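Local coordinates for gentamicin resistance protein (Enterococcus gallinarum, PDB 6CTZ), which confers aminoglycoside resistance as a 2''-phosphotransferase, probably passing phosphate from a guanine nucleotide to antibiotics such as kanamycin, at residues L52-Q57 against G216-S221; I56-L61 against A134-T139; H190-P195 against I212-D217; S124-E129 against P186-G191. The protein carries 2 engineered substitutions. One frame throughout, in Å; residues are numbered along the deposited sequence. Where two conformers were deposited one is given.

Contact 1. Residues L52-Q57 against G216-S221. With KAN (kanamycin a), chain E.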
# COMPACT_ATOMS: atom_id res chain seq x y z
N LEU A 52 -7.98 4.29 -9.85
CA LEU A 52 -8.06 5.74 -9.82
C LEU A 52 -9.50 6.22 -9.75
O LEU A 52 -9.81 7.16 -9.01
CB LEU A 52 -7.34 6.33 -11.04
CG LEU A 52 -7.41 7.86 -11.10
CD1 LEU A 52 -6.86 8.48 -9.83
CD2 LEU A 52 -6.67 8.38 -12.32
N ASN A 53 -10.41 5.56 -10.48
CA ASN A 53 -11.82 5.93 -10.38
C ASN A 53 -12.33 5.77 -8.95
O ASN A 53 -13.13 6.58 -8.48
CB ASN A 53 -12.66 5.15 -11.38
CG ASN A 53 -12.63 5.78 -12.74
OD1 ASN A 53 -12.66 7.00 -12.84
ND2 ASN A 53 -12.55 4.97 -13.78
N LYS A 54 -11.86 4.73 -8.25
CA LYS A 54 -12.18 4.56 -6.84
C LYS A 54 -11.62 5.72 -6.01
O LYS A 54 -12.33 6.33 -5.22
CB LYS A 54 -11.64 3.22 -6.34
CG LYS A 54 -11.66 3.03 -4.83
CD LYS A 54 -11.07 1.69 -4.43
CE LYS A 54 -9.58 1.58 -4.72
NZ LYS A 54 -9.12 0.16 -4.57
N GLU A 55 -10.33 6.05 -6.21
CA GLU A 55 -9.74 7.15 -5.45
C GLU A 55 -10.45 8.48 -5.71
O GLU A 55 -10.61 9.29 -4.79
CB GLU A 55 -8.24 7.27 -5.74
CG GLU A 55 -7.40 6.11 -5.21
CD GLU A 55 -5.93 6.40 -5.32
OE1 GLU A 55 -5.35 6.09 -6.38
OE2 GLU A 55 -5.35 6.97 -4.37
N ILE A 56 -10.87 8.72 -6.95
CA ILE A 56 -11.56 9.96 -7.28
C ILE A 56 -12.80 10.13 -6.40
O ILE A 56 -13.13 11.24 -5.96
CB ILE A 56 -11.90 10.01 -8.78
CG1 ILE A 56 -10.62 10.28 -9.60
CG2 ILE A 56 -12.99 11.06 -9.07
CD1 ILE A 56 -10.78 10.03 -11.08
N GLN A 57 -13.52 9.03 -6.14
CA GLN A 57 -14.73 9.10 -5.33
C GLN A 57 -14.42 9.06 -3.84
O GLN A 57 -15.09 9.72 -3.05
CB GLN A 57 -15.66 7.94 -5.68
CG GLN A 57 -16.14 7.90 -7.12
CD GLN A 57 -16.78 6.56 -7.42
OE1 GLN A 57 -16.14 5.68 -8.02
NE2 GLN A 57 -18.01 6.37 -6.98
N GLY A 216 -4.79 3.48 -3.94
CA GLY A 216 -5.32 2.64 -5.00
C GLY A 216 -5.71 1.24 -4.57
O GLY A 216 -6.53 0.60 -5.24
N ASP A 217 -5.14 0.74 -3.48
CA ASP A 217 -5.49 -0.57 -2.95
C ASP A 217 -6.56 -0.50 -1.86
O ASP A 217 -6.80 -1.50 -1.19
CB ASP A 217 -4.24 -1.30 -2.45
CG ASP A 217 -3.37 -1.78 -3.59
OD1 ASP A 217 -3.87 -2.54 -4.46
OD2 ASP A 217 -2.19 -1.41 -3.62
N ALA A 218 -7.21 0.64 -1.69
CA ALA A 218 -8.23 0.75 -0.64
C ALA A 218 -9.30 -0.31 -0.83
O ALA A 218 -9.75 -0.60 -1.95
CB ALA A 218 -8.86 2.14 -0.65
N ALA A 219 -9.70 -0.93 0.28
CA ALA A 219 -10.61 -2.06 0.23
C ALA A 219 -11.37 -2.12 1.54
O ALA A 219 -10.95 -1.56 2.55
CB ALA A 219 -9.86 -3.37 -0.01
N ILE A 220 -12.51 -2.81 1.52
CA ILE A 220 -13.18 -3.22 2.75
C ILE A 220 -12.65 -4.62 3.04
O ILE A 220 -12.96 -5.57 2.31
CB ILE A 220 -14.71 -3.22 2.60
CG1 ILE A 220 -15.21 -1.84 2.16
CG2 ILE A 220 -15.35 -3.67 3.92
CD1 ILE A 220 -14.73 -0.70 3.02
N SER A 221 -11.80 -4.74 4.05
CA SER A 221 -11.09 -5.99 4.26
C SER A 221 -10.65 -6.09 5.72
O SER A 221 -11.17 -5.38 6.59
CB SER A 221 -9.91 -6.10 3.28
OG SER A 221 -9.41 -7.42 3.23
C1 KAN E . 8.44 -5.97 -2.30
C2 KAN E . 8.95 -7.27 -1.67
C3 KAN E . 10.10 -6.95 -0.74
C4 KAN E . 11.18 -6.28 -1.56
C5 KAN E . 10.66 -5.01 -2.23
C6 KAN E . 11.70 -4.37 -3.13
C7 KAN E . 4.78 -2.34 -1.08
C8 KAN E . 4.95 -3.04 -2.43
C9 KAN E . 5.80 -4.29 -2.27
C10 KAN E . 7.16 -3.98 -1.64
C11 KAN E . 6.97 -3.23 -0.32
C12 KAN E . 6.14 -1.97 -0.51
C13 KAN E . 3.45 -3.55 -4.28
C14 KAN E . 2.10 -3.04 -4.73
C15 KAN E . 1.01 -3.80 -3.97
C16 KAN E . 1.18 -5.30 -4.20
C17 KAN E . 2.59 -5.72 -3.82
C18 KAN E . 2.80 -7.18 -4.17
N1 KAN E . 11.11 -3.21 -3.77
N2 KAN E . 8.26 -2.87 0.27
N3 KAN E . 3.94 -1.16 -1.24
N4 KAN E . -0.34 -3.40 -4.38
O5 KAN E . 9.46 -5.24 -2.99
O6 KAN E . 7.88 -7.87 -0.94
O7 KAN E . 10.62 -8.15 -0.14
O8 KAN E . 12.28 -5.95 -0.71
O9 KAN E . 7.85 -5.18 -1.27
O10 KAN E . 6.04 -4.87 -3.57
O11 KAN E . 3.62 -3.35 -2.88
O12 KAN E . 3.53 -4.95 -4.55
O13 KAN E . 2.05 -1.63 -4.49
O14 KAN E . 0.27 -6.07 -3.40
O15 KAN E . 4.13 -7.57 -3.81
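The ammonium group of Lys54 is gripped by two backbone carbonyls of segment 216-221. NZ donates to Gly216 O at 2.7 Å and to Ala218 O at 2.8 Å. The two bonds differ in geometry: NZ stands above the Gly216 carbonyl plane, 52° out of it, but lies in the plane of the Ala218 carbonyl, on a lone pair. Lys54 leaves its helix with CG anti to the backbone N (chi1 169°), runs straight to CD, and is then turned by a bend at chi3 (67°) that places CE 3.2 Å from Gly216 O. CE passes the methyl CB of Ala218 at 4.2 Å, a loose contact beside the two NZ bonds.

The next residue, Glu55, lays its carboxylate beside the backbone of Gly216, with CD 3.4 Å from Gly216 N. Its oxygens are bonded to neighbours: OE2 accepts from Phe215 N and OE1 forms a salt bridge with Arg41, a GDP-binding residue. This recalls the ion pair between the third strand and helix C of protein kinases. On the far side of the loop, Asp217 points away from the helix, and its OD2 accepts from kanamycin N4 at 2.8 Å.

Helix 46-62 thus bridges two parts of the fold. Its other faces pack on strands 73-78 and 83-89 through Leu52 and Ile56, while the loop it holds pairs with strand 187-189 through Ala219 and Ser221 and buries Ile220 against helix 128-133.

Contact 2. Residues I56-L61 against A134-T139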
# COMPACT_ATOMS: atom_id res chain seq x y z
N ILE A 56 -10.87 8.72 -6.95
CA ILE A 56 -11.56 9.96 -7.28
C ILE A 56 -12.80 10.13 -6.40
O ILE A 56 -13.13 11.24 -5.96
CB ILE A 56 -11.90 10.01 -8.78
CG1 ILE A 56 -10.62 10.28 -9.60
CG2 ILE A 56 -12.99 11.06 -9.07
CD1 ILE A 56 -10.78 10.03 -11.08
N GLN A 57 -13.52 9.03 -6.14
CA GLN A 57 -14.73 9.10 -5.33
C GLN A 57 -14.42 9.06 -3.84
O GLN A 57 -15.09 9.72 -3.05
CB GLN A 57 -15.66 7.94 -5.68
CG GLN A 57 -16.14 7.90 -7.12
CD GLN A 57 -16.78 6.56 -7.42
OE1 GLN A 57 -16.14 5.68 -8.02
NE2 GLN A 57 -18.01 6.37 -6.98
N LEU A 58 -13.42 8.25 -3.45
CA LEU A 58 -13.18 8.01 -2.03
C LEU A 58 -12.46 9.17 -1.36
O LEU A 58 -12.82 9.58 -0.25
CB LEU A 58 -12.37 6.73 -1.85
CG LEU A 58 -11.93 6.44 -0.41
CD1 LEU A 58 -13.14 6.14 0.49
CD2 LEU A 58 -10.94 5.29 -0.35
N LEU A 59 -11.40 9.68 -1.99
CA LEU A 59 -10.53 10.61 -1.28
C LEU A 59 -11.26 11.86 -0.81
O LEU A 59 -10.99 12.30 0.32
CB LEU A 59 -9.28 10.95 -2.11
CG LEU A 59 -8.32 9.78 -2.35
CD1 LEU A 59 -7.17 10.20 -3.26
CD2 LEU A 59 -7.80 9.24 -1.03
N PRO A 60 -12.16 12.47 -1.59
CA PRO A 60 -12.86 13.66 -1.08
C PRO A 60 -13.66 13.37 0.18
O PRO A 60 -13.80 14.27 1.01
CB PRO A 60 -13.75 14.08 -2.25
CG PRO A 60 -13.03 13.57 -3.45
CD PRO A 60 -12.46 12.25 -3.02
N LEU A 61 -14.15 12.14 0.34
CA LEU A 61 -14.90 11.79 1.54
C LEU A 61 -13.98 11.56 2.73
O LEU A 61 -14.42 11.72 3.88
CB LEU A 61 -15.71 10.52 1.29
CG LEU A 61 -16.66 10.61 0.09
CD1 LEU A 61 -17.28 9.26 -0.22
CD2 LEU A 61 -17.71 11.68 0.32
N ALA A 134 -18.58 4.50 -2.86
CA ALA A 134 -17.54 5.19 -3.61
C ALA A 134 -16.69 4.25 -4.45
O ALA A 134 -15.63 4.66 -4.94
CB ALA A 134 -16.65 5.99 -2.65
N GLY A 135 -17.11 3.00 -4.63
CA GLY A 135 -16.39 2.06 -5.45
C GLY A 135 -15.31 1.27 -4.75
O GLY A 135 -14.52 0.59 -5.43
N VAL A 136 -15.23 1.33 -3.42
CA VAL A 136 -14.25 0.53 -2.68
C VAL A 136 -14.73 -0.92 -2.68
O VAL A 136 -15.86 -1.19 -2.26
CB VAL A 136 -14.06 1.07 -1.26
CG1 VAL A 136 -13.07 0.23 -0.48
CG2 VAL A 136 -13.58 2.52 -1.31
N PRO A 137 -13.94 -1.87 -3.17
CA PRO A 137 -14.41 -3.26 -3.21
C PRO A 137 -14.37 -3.90 -1.83
O PRO A 137 -13.58 -3.52 -0.96
CB PRO A 137 -13.38 -3.94 -4.13
CG PRO A 137 -12.13 -3.16 -3.88
CD PRO A 137 -12.57 -1.73 -3.69
N VAL A 138 -15.24 -4.88 -1.65
CA VAL A 138 -15.23 -5.71 -0.45
C VAL A 138 -14.40 -6.95 -0.79
O VAL A 138 -14.78 -7.74 -1.65
CB VAL A 138 -16.64 -6.09 -0.01
CG1 VAL A 138 -16.59 -7.01 1.21
CG2 VAL A 138 -17.46 -4.83 0.28
N THR A 139 -13.24 -7.08 -0.15
CA THR A 139 -12.29 -8.15 -0.43
C THR A 139 -12.33 -9.11 0.74
O THR A 139 -11.78 -8.81 1.81
CB THR A 139 -10.88 -7.59 -0.58
OG1 THR A 139 -10.84 -6.62 -1.63
CG2 THR A 139 -9.89 -8.73 -0.87
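Gln57 and Leu58 of helix 46-62 meet Ala134 where helix 128-133 ends in a Schellman motif. Gly135 is the C-prime residue of that motif: with positive phi (88°) it donates its N-H to Ile132 O, while Val136 N reaches back to Ala131 O. The turn leaves Ala134 as the first residue outside helical geometry and presents its methyl and its carbonyl to the neighbouring helix.

Polar backbone meets carbon at the solvent-exposed Gln57. Ala134 O lies 3.4 Å from Gln57 CB, and CB and CG of the glutamine lie beside this carbonyl.

Apolar packing is centred on the Ala134 methyl. Ala134 CB sits 3.7 Å from Gln57 CB and also lies 4.1 Å from Leu61 CD1, one helical turn further on. The small methyl is therefore met by residues of successive turns, and Leu58 CB is 4.4 Å from the same Ala134 CB. Leu61 belongs to the stretch where the helix is kinked, because the imino acid Pro60 offers no N-H to the preceding turn; Leu61 N makes a weak bond to Leu58 O.

A second apolar pair continues the packing inward. Leu58, with CG anti to its backbone N (chi1 174°), and Val136 cross obliquely. Val136 CG2 faces the fork of the leucine, 3.9 Å from Leu58 CD2 and 4.1 Å from Leu58 CD1, so both branches share one methyl.

Contact 3. Residues H190-P195 against I212-D217. With MG (magnesium ion), chain C; MG (magnesium ion), chain D; GDP (guanosine-5'-diphosphate), chain B; KAN (kanamycin a), chain E.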
# COMPACT_ATOMS: atom_id res chain seq x y z
N HIS A 190 -6.30 1.07 3.98
CA HIS A 190 -5.51 1.71 2.93
C HIS A 190 -5.07 0.69 1.89
O HIS A 190 -5.16 0.94 0.68
CB HIS A 190 -4.32 2.42 3.56
CG HIS A 190 -3.39 3.07 2.58
ND1 HIS A 190 -2.45 2.36 1.87
CD2 HIS A 190 -3.23 4.37 2.23
CE1 HIS A 190 -1.75 3.19 1.11
NE2 HIS A 190 -2.21 4.42 1.31
N GLY A 191 -4.63 -0.49 2.35
CA GLY A 191 -4.33 -1.59 1.47
C GLY A 191 -2.92 -1.66 0.93
O GLY A 191 -2.54 -2.70 0.38
N ASP A 192 -2.14 -0.60 1.05
CA ASP A 192 -0.76 -0.61 0.57
C ASP A 192 0.07 0.33 1.46
O ASP A 192 0.74 1.25 0.99
CB ASP A 192 -0.72 -0.21 -0.91
CG ASP A 192 0.55 -0.64 -1.61
OD1 ASP A 192 1.21 -1.61 -1.18
OD2 ASP A 192 0.89 0.01 -2.63
N LEU A 193 -0.00 0.10 2.77
CA LEU A 193 0.44 1.11 3.74
C LEU A 193 1.92 0.90 4.09
O LEU A 193 2.30 0.47 5.17
CB LEU A 193 -0.46 1.08 4.97
CG LEU A 193 -0.32 2.26 5.93
CD1 LEU A 193 -0.74 3.57 5.27
CD2 LEU A 193 -1.17 2.03 7.17
N SER A 194 2.76 1.24 3.12
CA SER A 194 4.19 1.09 3.20
C SER A 194 4.85 2.46 3.28
O SER A 194 4.27 3.47 2.85
CB SER A 194 4.72 0.33 1.98
OG SER A 194 4.13 0.79 0.77
N PRO A 195 6.09 2.53 3.80
CA PRO A 195 6.69 3.84 4.09
C PRO A 195 7.12 4.63 2.86
O PRO A 195 7.43 5.82 2.99
CB PRO A 195 7.87 3.50 5.02
CG PRO A 195 8.17 2.05 4.72
CD PRO A 195 6.82 1.44 4.47
N ILE A 212 -0.12 10.99 3.61
CA ILE A 212 -0.18 9.61 3.12
C ILE A 212 -0.69 9.66 1.69
O ILE A 212 -1.70 10.33 1.42
CB ILE A 212 -1.12 8.73 3.98
CG1 ILE A 212 -0.65 8.66 5.44
CG2 ILE A 212 -1.24 7.32 3.38
CD1 ILE A 212 0.52 7.72 5.67
N ILE A 213 -0.01 8.96 0.78
CA ILE A 213 -0.42 8.91 -0.62
C ILE A 213 -0.83 7.50 -1.04
O ILE A 213 -0.77 6.54 -0.25
CB ILE A 213 0.68 9.48 -1.53
CG1 ILE A 213 1.98 8.68 -1.37
CG2 ILE A 213 0.88 10.98 -1.26
CD1 ILE A 213 3.00 8.98 -2.45
N ASP A 214 -1.28 7.37 -2.29
CA ASP A 214 -1.56 6.10 -2.98
C ASP A 214 -2.59 5.22 -2.29
O ASP A 214 -2.24 4.21 -1.68
CB ASP A 214 -0.29 5.29 -3.26
CG ASP A 214 -0.55 4.14 -4.22
OD1 ASP A 214 -1.69 4.04 -4.77
OD2 ASP A 214 0.38 3.33 -4.43
N PHE A 215 -3.86 5.58 -2.43
CA PHE A 215 -4.98 4.81 -1.89
C PHE A 215 -5.56 3.84 -2.91
O PHE A 215 -6.69 3.38 -2.74
CB PHE A 215 -6.06 5.76 -1.36
CG PHE A 215 -5.70 6.46 -0.08
CD1 PHE A 215 -4.73 7.47 -0.05
CD2 PHE A 215 -6.35 6.14 1.10
CE1 PHE A 215 -4.42 8.13 1.14
CE2 PHE A 215 -6.04 6.79 2.29
CZ PHE A 215 -5.07 7.79 2.31
N GLY A 216 -4.79 3.48 -3.94
CA GLY A 216 -5.32 2.64 -5.00
C GLY A 216 -5.71 1.24 -4.57
O GLY A 216 -6.53 0.60 -5.24
N ASP A 217 -5.14 0.74 -3.48
CA ASP A 217 -5.49 -0.57 -2.95
C ASP A 217 -6.56 -0.50 -1.86
O ASP A 217 -6.80 -1.50 -1.19
CB ASP A 217 -4.24 -1.30 -2.45
CG ASP A 217 -3.37 -1.78 -3.59
OD1 ASP A 217 -3.87 -2.54 -4.46
OD2 ASP A 217 -2.19 -1.41 -3.62
MG MG C . 2.48 3.44 -4.58
MG MG D . -1.01 2.27 -5.88
PB GDP B . 1.44 3.39 -7.61
O1B GDP B . -0.04 3.25 -7.35
O2B GDP B . 2.28 2.79 -6.50
O3B GDP B . 1.83 2.90 -8.99
O3A GDP B . 1.72 4.98 -7.66
PA GDP B . 1.79 6.03 -6.43
O1A GDP B . 0.47 6.70 -6.22
O2A GDP B . 2.37 5.36 -5.20
O5' GDP B . 2.80 7.15 -7.06
C5' GDP B . 4.07 6.74 -7.53
C4' GDP B . 5.14 7.47 -6.76
O4' GDP B . 5.07 8.86 -7.08
C3' GDP B . 4.99 7.42 -5.24
O3' GDP B . 5.48 6.20 -4.68
C2' GDP B . 5.84 8.60 -4.85
O2' GDP B . 7.23 8.27 -4.96
C1' GDP B . 5.53 9.60 -5.95
N9 GDP B . 4.44 10.50 -5.53
C8 GDP B . 3.13 10.43 -5.85
N7 GDP B . 2.46 11.45 -5.26
C5 GDP B . 3.36 12.17 -4.56
C6 GDP B . 3.33 13.36 -3.70
O6 GDP B . 2.27 13.97 -3.49
N1 GDP B . 4.51 13.76 -3.18
C2 GDP B . 5.68 13.12 -3.39
N2 GDP B . 6.81 13.61 -2.84
N3 GDP B . 5.77 12.02 -4.17
C4 GDP B . 4.66 11.54 -4.75
C1 KAN E . 8.44 -5.97 -2.30
C2 KAN E . 8.95 -7.27 -1.67
C3 KAN E . 10.10 -6.95 -0.74
C4 KAN E . 11.18 -6.28 -1.56
C5 KAN E . 10.66 -5.01 -2.23
C6 KAN E . 11.70 -4.37 -3.13
C7 KAN E . 4.78 -2.34 -1.08
C8 KAN E . 4.95 -3.04 -2.43
C9 KAN E . 5.80 -4.29 -2.27
C10 KAN E . 7.16 -3.98 -1.64
C11 KAN E . 6.97 -3.23 -0.32
C12 KAN E . 6.14 -1.97 -0.51
C13 KAN E . 3.45 -3.55 -4.28
C14 KAN E . 2.10 -3.04 -4.73
C15 KAN E . 1.01 -3.80 -3.97
C16 KAN E . 1.18 -5.30 -4.20
C17 KAN E . 2.59 -5.72 -3.82
C18 KAN E . 2.80 -7.18 -4.17
N1 KAN E . 11.11 -3.21 -3.77
N2 KAN E . 8.26 -2.87 0.27
N3 KAN E . 3.94 -1.16 -1.24
N4 KAN E . -0.34 -3.40 -4.38
O5 KAN E . 9.46 -5.24 -2.99
O6 KAN E . 7.88 -7.87 -0.94
O7 KAN E . 10.62 -8.15 -0.14
O8 KAN E . 12.28 -5.95 -0.71
O9 KAN E . 7.85 -5.18 -1.27
O10 KAN E . 6.04 -4.87 -3.57
O11 KAN E . 3.62 -3.35 -2.88
O12 KAN E . 3.53 -4.95 -4.55
O13 KAN E . 2.05 -1.63 -4.49
O14 KAN E . 0.27 -6.07 -3.40
O15 KAN E . 4.13 -7.57 -3.81
O HOH W 1 -3.53 1.78 -1.43
O HOH W 2 -1.62 1.21 -4.11
O HOH W 3 4.53 3.47 -4.57
O HOH W 4 2.58 1.39 -4.12
O HOH W 5 -2.84 2.16 -7.02
O HOH W 6 -0.27 0.47 -6.53
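His190 and Asp192 of the His-Gly-Asp loop meet Asp214-Phe215-Gly216, the DFG motif of the kinase fold, at the centre of the active site. His190 NE2 donates in its ring plane to Ile213 O at 3.0 Å, nearly straight at 163°. ND1 on the other side accepts from Asp192 N, so both ring nitrogens fix its rotation. The ring edge points into the Phe215 face in a T-shaped stack, His190 CD2 standing 3.6 Å above the centre of that ring. Water 1 is shared by His190 O, Asp214 O and Asp217 N.

Asp214 joins both magnesium ions: OD2 bridges them, 2.1 Å from the ion of chain C, while OD1 completes a bidentate grip on that of chain D and accepts from Gly216 N in an Asx turn.

Across the loop, Asp192 and Asp217 bring like charges together, Asp192 OD2 lying 3.5 Å from Asp217 OD2 with carboxylate planes 88° apart. Kanamycin amines, if protonated, would offset this: N4 bonds to Asp217, and N3 to Asp192 OD1 and Ser194 OG. The kanamycin 2''-hydroxyl, O13, donates to Asp192 OD2 at 2.7 Å and lies 5.9 Å from GDP PB, consistent with Asp192 orienting the acceptor hydroxyl toward the metal-bound phosphate.

Contact 4. Residues S124-E129 against P186-G191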
# COMPACT_ATOMS: atom_id res chain seq x y z
N SER A 124 -10.50 2.79 10.30
CA SER A 124 -11.38 1.78 10.88
C SER A 124 -12.69 2.36 11.38
O SER A 124 -13.64 1.60 11.59
CB SER A 124 -10.68 1.06 12.02
OG SER A 124 -9.72 0.14 11.52
N ALA A 125 -12.77 3.68 11.58
CA ALA A 125 -14.00 4.34 11.97
C ALA A 125 -14.81 4.84 10.77
O ALA A 125 -15.96 5.26 10.95
CB ALA A 125 -13.70 5.51 12.91
N PHE A 126 -14.25 4.81 9.57
CA PHE A 126 -14.95 5.36 8.41
C PHE A 126 -16.11 4.44 8.02
O PHE A 126 -15.95 3.22 7.95
CB PHE A 126 -13.99 5.52 7.23
CG PHE A 126 -14.59 6.30 6.10
CD1 PHE A 126 -14.60 7.69 6.12
CD2 PHE A 126 -15.19 5.64 5.03
CE1 PHE A 126 -15.17 8.41 5.08
CE2 PHE A 126 -15.76 6.37 3.99
CZ PHE A 126 -15.75 7.75 4.02
N PRO A 127 -17.29 5.00 7.72
CA PRO A 127 -18.46 4.14 7.42
C PRO A 127 -18.22 3.26 6.20
O PRO A 127 -18.00 3.74 5.09
CB PRO A 127 -19.59 5.14 7.20
CG PRO A 127 -19.17 6.33 8.01
CD PRO A 127 -17.67 6.41 7.82
N VAL A 128 -18.28 1.94 6.41
CA VAL A 128 -17.99 0.99 5.34
C VAL A 128 -18.95 1.18 4.17
O VAL A 128 -18.55 1.09 3.00
CB VAL A 128 -18.04 -0.45 5.90
CG1 VAL A 128 -18.12 -1.48 4.80
CG2 VAL A 128 -16.82 -0.70 6.82
N GLU A 129 -20.23 1.44 4.46
CA GLU A 129 -21.21 1.61 3.39
C GLU A 129 -20.91 2.83 2.53
O GLU A 129 -21.13 2.79 1.31
CB GLU A 129 -22.63 1.67 3.96
CG GLU A 129 -22.98 2.91 4.77
CD GLU A 129 -22.53 2.88 6.22
OE1 GLU A 129 -21.80 1.93 6.63
OE2 GLU A 129 -22.92 3.81 6.95
N PRO A 186 -14.81 -6.61 8.91
CA PRO A 186 -14.21 -5.82 7.83
C PRO A 186 -14.25 -4.32 8.12
O PRO A 186 -15.15 -3.81 8.79
CB PRO A 186 -15.09 -6.17 6.62
CG PRO A 186 -15.79 -7.44 6.98
CD PRO A 186 -15.98 -7.39 8.46
N ARG A 187 -13.25 -3.62 7.60
CA ARG A 187 -13.13 -2.18 7.75
C ARG A 187 -12.54 -1.62 6.47
O ARG A 187 -11.92 -2.35 5.69
CB ARG A 187 -12.13 -1.81 8.86
CG ARG A 187 -12.37 -2.46 10.20
CD ARG A 187 -13.54 -1.84 10.90
NE ARG A 187 -13.73 -2.46 12.21
CZ ARG A 187 -14.78 -2.27 12.99
NH1 ARG A 187 -15.74 -1.44 12.60
NH2 ARG A 187 -14.87 -2.90 14.16
N LEU A 188 -12.70 -0.32 6.27
CA LEU A 188 -11.89 0.36 5.25
C LEU A 188 -10.42 0.26 5.62
O LEU A 188 -10.04 0.60 6.74
CB LEU A 188 -12.28 1.83 5.15
CG LEU A 188 -11.43 2.64 4.16
CD1 LEU A 188 -11.62 2.15 2.73
CD2 LEU A 188 -11.77 4.12 4.26
N ILE A 189 -9.60 -0.23 4.69
CA ILE A 189 -8.14 -0.24 4.85
C ILE A 189 -7.50 0.55 3.71
O ILE A 189 -8.06 0.68 2.62
CB ILE A 189 -7.55 -1.66 4.92
CG1 ILE A 189 -7.69 -2.42 3.60
CG2 ILE A 189 -8.19 -2.46 6.05
CD1 ILE A 189 -6.85 -3.69 3.55
N HIS A 190 -6.30 1.07 3.98
CA HIS A 190 -5.51 1.71 2.93
C HIS A 190 -5.07 0.69 1.89
O HIS A 190 -5.16 0.94 0.68
CB HIS A 190 -4.32 2.42 3.56
CG HIS A 190 -3.39 3.07 2.58
ND1 HIS A 190 -2.45 2.36 1.87
CD2 HIS A 190 -3.23 4.37 2.23
CE1 HIS A 190 -1.75 3.19 1.11
NE2 HIS A 190 -2.21 4.42 1.31
N GLY A 191 -4.63 -0.49 2.35
CA GLY A 191 -4.33 -1.59 1.47
C GLY A 191 -2.92 -1.66 0.93
O GLY A 191 -2.54 -2.70 0.38
O HOH W 7 -8.68 -0.07 9.06
O HOH W 8 -16.09 0.50 10.46
O HOH W 9 -14.03 1.32 8.29
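Arg187 of strand 187-189 runs beside Ser124, in the last turn of helix 106-125, and touches it along most of its length. Its CB lies 4.1 Å from Ser124 OG, and CG comes to 3.9 Å from the same hydroxyl. A bend at chi2 (-74°) swings CD toward the helix end, 3.5 Å from Ser124 O. Beyond CD the chain straightens, and the guanidinium approaches that carbonyl through water 8, which lies in the guanidinium plane at its edge. NH1 donates to this water at 2.9 Å, and the water in turn donates to Ser124 O.

Two more waters bridge the segments. Water 7 links the Ser124 hydroxyl to Leu188 O, to which it donates. Water 9 joins backbone to backbone: it accepts from Leu188 N and donates to Phe126 O at 2.7 Å, standing in for a direct bond between the two segments.

Beside these waters the contact is apolar. Leu188 projects toward the helix-helix junction, and its CD2 meets the Phe126 ring obliquely, 3.8 Å from Phe126 CD2; helix 46-62 adds Leu62 to both side chains. In the conformer given, Val128 CG2 rests near the backbone of Pro186 and Arg187, its closest atom being Pro186 O at 4.0 Å.

Chemically, the strand is attached to the junction of helices 106-125 and 128-133 by three single-water bridges and by hydrocarbon: the polar links between these two segments run through water, while the Leu188-Phe126 pair supplies the dry part of the contact.

In the fold
Helix 46-62 opens two loops of chain. Contact 2 closes the shorter one at the turn after helix 128-133; contact 1 closes the longer at the loop beyond the DFG motif. Contact 4 joins the junction of helices 106-125 and 128-133 to strand 187-189; it is nested within contact 1 and crosses contact 2, since their segments alternate. Contact 3 begins where contact 4 ends and closes on the stretch where contact 1 ends; contacts 2 and 3 are in series. The 134-139 and 216-221 segments also pair directly, Ile220 with Pro137 and Thr139. Together the four contacts tie the helix beside the five-stranded sheet to the helical region and to the metal, nucleotide and kanamycin sites.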